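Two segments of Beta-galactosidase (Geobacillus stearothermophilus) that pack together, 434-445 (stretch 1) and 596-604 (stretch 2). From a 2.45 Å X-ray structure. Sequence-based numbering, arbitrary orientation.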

# COMPACT_ATOMS: atom_id res chain seq x y z
N GLU A 434 1.47 15.52 1.99
CA GLU A 434 1.46 15.03 3.35
C GLU A 434 1.58 16.13 4.40
O GLU A 434 1.36 15.86 5.57
CB GLU A 434 2.58 13.99 3.54
CG GLU A 434 2.23 12.64 2.90
CD GLU A 434 3.35 11.61 2.95
OE1 GLU A 434 4.27 11.75 3.79
OE2 GLU A 434 3.32 10.66 2.13
N THR A 435 1.88 17.36 3.98
CA THR A 435 2.11 18.43 4.96
C THR A 435 1.04 19.51 4.99
O THR A 435 1.15 20.43 5.80
CB THR A 435 3.46 19.14 4.76
OG1 THR A 435 3.43 19.90 3.54
CG2 THR A 435 4.60 18.13 4.72
N LYS A 436 0.04 19.42 4.12
CA LYS A 436 -1.04 20.41 4.10
C LYS A 436 -1.63 20.53 5.51
O LYS A 436 -1.64 21.61 6.09
CB LYS A 436 -2.12 20.02 3.09
CG LYS A 436 -1.68 20.03 1.63
CD LYS A 436 -2.83 19.63 0.71
CE LYS A 436 -2.38 19.38 -0.72
NZ LYS A 436 -3.50 18.83 -1.57
N ARG A 437 -2.12 19.40 6.03
CA ARG A 437 -2.50 19.23 7.43
C ARG A 437 -3.30 20.40 8.00
O ARG A 437 -2.94 20.96 9.04
CB ARG A 437 -1.24 18.98 8.27
CG ARG A 437 -0.49 17.71 7.84
CD ARG A 437 0.66 17.35 8.77
NE ARG A 437 0.22 17.09 10.14
CZ ARG A 437 -0.31 15.93 10.54
NH1 ARG A 437 -0.45 14.93 9.69
NH2 ARG A 437 -0.69 15.79 11.81
N TYR A 438 -4.38 20.74 7.31
CA TYR A 438 -5.18 21.93 7.63
C TYR A 438 -5.79 21.89 9.05
O TYR A 438 -5.48 22.77 9.88
CB TYR A 438 -6.25 22.11 6.53
CG TYR A 438 -7.34 23.14 6.80
CD1 TYR A 438 -7.01 24.48 7.01
CD2 TYR A 438 -8.68 22.78 6.83
CE1 TYR A 438 -7.99 25.42 7.25
CE2 TYR A 438 -9.66 23.72 7.07
CZ TYR A 438 -9.31 25.04 7.28
OH TYR A 438 -10.28 25.99 7.52
N PRO A 439 -6.61 20.87 9.35
CA PRO A 439 -7.20 20.83 10.69
C PRO A 439 -6.15 20.77 11.81
O PRO A 439 -6.28 21.47 12.83
CB PRO A 439 -8.06 19.56 10.67
CG PRO A 439 -7.48 18.73 9.58
CD PRO A 439 -7.04 19.70 8.55
N GLN A 440 -5.13 19.95 11.60
CA GLN A 440 -4.00 19.87 12.54
C GLN A 440 -3.39 21.25 12.79
O GLN A 440 -3.09 21.61 13.94
CB GLN A 440 -2.93 18.91 12.02
CG GLN A 440 -3.37 17.44 11.95
CD GLN A 440 -3.94 17.04 10.60
OE1 GLN A 440 -4.34 17.88 9.79
NE2 GLN A 440 -3.96 15.74 10.33
N THR A 441 -3.20 22.01 11.71
CA THR A 441 -2.64 23.35 11.79
C THR A 441 -3.51 24.23 12.68
O THR A 441 -3.03 24.93 13.61
CB THR A 441 -2.50 23.98 10.37
OG1 THR A 441 -1.61 23.19 9.58
CG2 THR A 441 -1.96 25.40 10.44
N LEU A 442 -4.82 24.18 12.42
CA LEU A 442 -5.74 24.87 13.31
C LEU A 442 -5.49 24.49 14.78
O LEU A 442 -5.37 25.37 15.64
CB LEU A 442 -7.18 24.59 12.94
CG LEU A 442 -7.74 25.58 11.94
CD1 LEU A 442 -6.98 25.51 10.62
CD2 LEU A 442 -9.21 25.27 11.73
N VAL A 443 -5.36 23.19 15.05
CA VAL A 443 -5.06 22.75 16.42
C VAL A 443 -3.75 23.38 16.95
O VAL A 443 -3.64 23.71 18.14
CB VAL A 443 -5.00 21.22 16.51
CG1 VAL A 443 -4.66 20.77 17.91
CG2 VAL A 443 -6.32 20.63 16.09
N GLN A 444 -2.77 23.56 16.07
CA GLN A 444 -1.54 24.24 16.46
C GLN A 444 -1.83 25.66 16.92
O GLN A 444 -1.18 26.17 17.84
CB GLN A 444 -0.52 24.29 15.31
CG GLN A 444 0.09 22.95 14.99
CD GLN A 444 0.10 22.06 16.21
OE1 GLN A 444 0.85 22.30 17.17
NE2 GLN A 444 -0.73 21.01 16.19
N HIS A 445 -2.79 26.31 16.28
CA HIS A 445 -3.07 27.68 16.70
C HIS A 445 -3.96 27.73 17.96
O HIS A 445 -3.90 28.67 18.75
CB HIS A 445 -3.67 28.45 15.54
CG HIS A 445 -2.66 28.75 14.47
ND1 HIS A 445 -2.11 30.00 14.29
CD2 HIS A 445 -2.03 27.93 13.60
CE1 HIS A 445 -1.22 29.95 13.32
NE2 HIS A 445 -1.15 28.70 12.88
N GLY A 596 5.16 31.67 7.75
CA GLY A 596 5.75 30.35 7.74
C GLY A 596 5.15 29.49 8.82
O GLY A 596 4.48 29.99 9.73
N ARG A 597 5.37 28.19 8.73
CA ARG A 597 4.86 27.27 9.73
C ARG A 597 5.94 27.07 10.80
O ARG A 597 7.00 26.49 10.55
CB ARG A 597 4.43 25.95 9.10
CG ARG A 597 4.00 24.90 10.10
CD ARG A 597 3.53 23.65 9.41
NE ARG A 597 2.22 23.81 8.77
CZ ARG A 597 1.68 22.90 7.97
NH1 ARG A 597 2.33 21.77 7.70
NH2 ARG A 597 0.49 23.12 7.44
N LEU A 598 5.66 27.58 11.99
CA LEU A 598 6.70 27.73 12.99
C LEU A 598 6.42 26.85 14.20
O LEU A 598 5.27 26.51 14.48
CB LEU A 598 6.80 29.21 13.39
CG LEU A 598 7.12 30.16 12.22
CD1 LEU A 598 7.15 31.60 12.68
CD2 LEU A 598 8.43 29.81 11.58
N GLU A 599 7.49 26.46 14.89
CA GLU A 599 7.38 25.64 16.11
C GLU A 599 6.40 26.20 17.15
O GLU A 599 6.01 27.37 17.10
CB GLU A 599 8.75 25.50 16.75
CG GLU A 599 9.39 26.84 17.07
CD GLU A 599 10.68 26.68 17.84
OE1 GLU A 599 11.74 27.15 17.35
OE2 GLU A 599 10.64 26.09 18.94
N ASP A 600 6.00 25.34 18.08
CA ASP A 600 5.02 25.67 19.13
C ASP A 600 5.31 26.97 19.89
O ASP A 600 4.41 27.78 20.17
CB ASP A 600 4.94 24.53 20.13
CG ASP A 600 4.20 23.33 19.59
OD1 ASP A 600 3.33 23.49 18.71
OD2 ASP A 600 4.47 22.21 20.07
N GLN A 601 6.58 27.15 20.24
CA GLN A 601 6.98 28.27 21.07
C GLN A 601 6.63 29.58 20.39
O GLN A 601 6.29 30.56 21.07
CB GLN A 601 8.48 28.20 21.39
CG GLN A 601 8.89 29.13 22.52
CD GLN A 601 8.08 28.88 23.78
OE1 GLN A 601 7.84 27.72 24.16
NE2 GLN A 601 7.62 29.95 24.42
N PHE A 602 6.71 29.61 19.06
CA PHE A 602 6.36 30.83 18.34
C PHE A 602 4.92 31.21 18.62
O PHE A 602 4.65 32.35 18.96
CB PHE A 602 6.54 30.72 16.83
CG PHE A 602 6.00 31.93 16.10
CD1 PHE A 602 6.73 33.10 16.03
CD2 PHE A 602 4.75 31.91 15.52
CE1 PHE A 602 6.23 34.22 15.37
CE2 PHE A 602 4.25 33.03 14.87
CZ PHE A 602 4.99 34.18 14.80
N HIS A 603 4.01 30.25 18.47
CA HIS A 603 2.60 30.54 18.68
C HIS A 603 2.37 30.92 20.14
O HIS A 603 1.58 31.82 20.43
CB HIS A 603 1.74 29.35 18.27
CG HIS A 603 1.91 28.98 16.83
ND1 HIS A 603 2.38 27.76 16.43
CD2 HIS A 603 1.72 29.70 15.70
CE1 HIS A 603 2.46 27.73 15.11
NE2 HIS A 603 2.06 28.90 14.64
N ARG A 604 3.08 30.25 21.04
CA ARG A 604 2.98 30.62 22.44
C ARG A 604 3.31 32.10 22.64
O ARG A 604 2.52 32.84 23.21
CB ARG A 604 3.89 29.74 23.29
CG ARG A 604 3.42 28.30 23.40
CD ARG A 604 4.11 27.60 24.56
NE ARG A 604 3.86 26.17 24.53
CZ ARG A 604 4.72 25.27 24.08
NH1 ARG A 604 5.91 25.64 23.62
NH2 ARG A 604 4.39 23.99 24.09
O HOH W 1 1.46 25.63 18.49

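The contact is small, burying 326 Å² in total. Helix 438-445 and helix 600-604 approach no closer than 10.8 Å between axes, at 52°, so side chains must span the gap; the nearest CA atoms in register are His445 and His603, 6.7 Å apart.

Direct hydrogen bonding rests on Arg597. Its chain, t at chi1 and chi2, carries the guanidinium to the carbonyls just before the first helix. Arg597 NH1 donates to Thr435 O at 2.6 Å and 160°, and Arg597 NH2 to Lys436 O at 2.9 Å and 147°; a weak bond from Arg597 NH2 to Thr435 O (3.2 Å, 128°) supplements these. Both acceptors lie near the guanidinium plane, where the N-H groups point. Thr441 OG1 is also 3.0 Å from Arg597 NH2, but the angle is poor; that hydroxyl instead donates to Arg437 O, 2.7 Å away.

The aromatic contact joins His445 and His603. The edge of His603 meets the face of His445, with centroids 4.5 Å apart and planes at 50°.

Water mediates the remaining polar contact. Water 1 donates to Gln444 O (2.8 Å) and Asp600 OD1 (2.9 Å) and hydrogen-bonds His603 ND1 at 3.1 Å. It thereby joins Gln444 O to Asp600 OD1 and to His603 ND1, which lies 4.1 Å from Gln444 O. Gln444 OE1 and Asp600 OD1, 3.2 Å apart, are both acceptors and do not bond to each other.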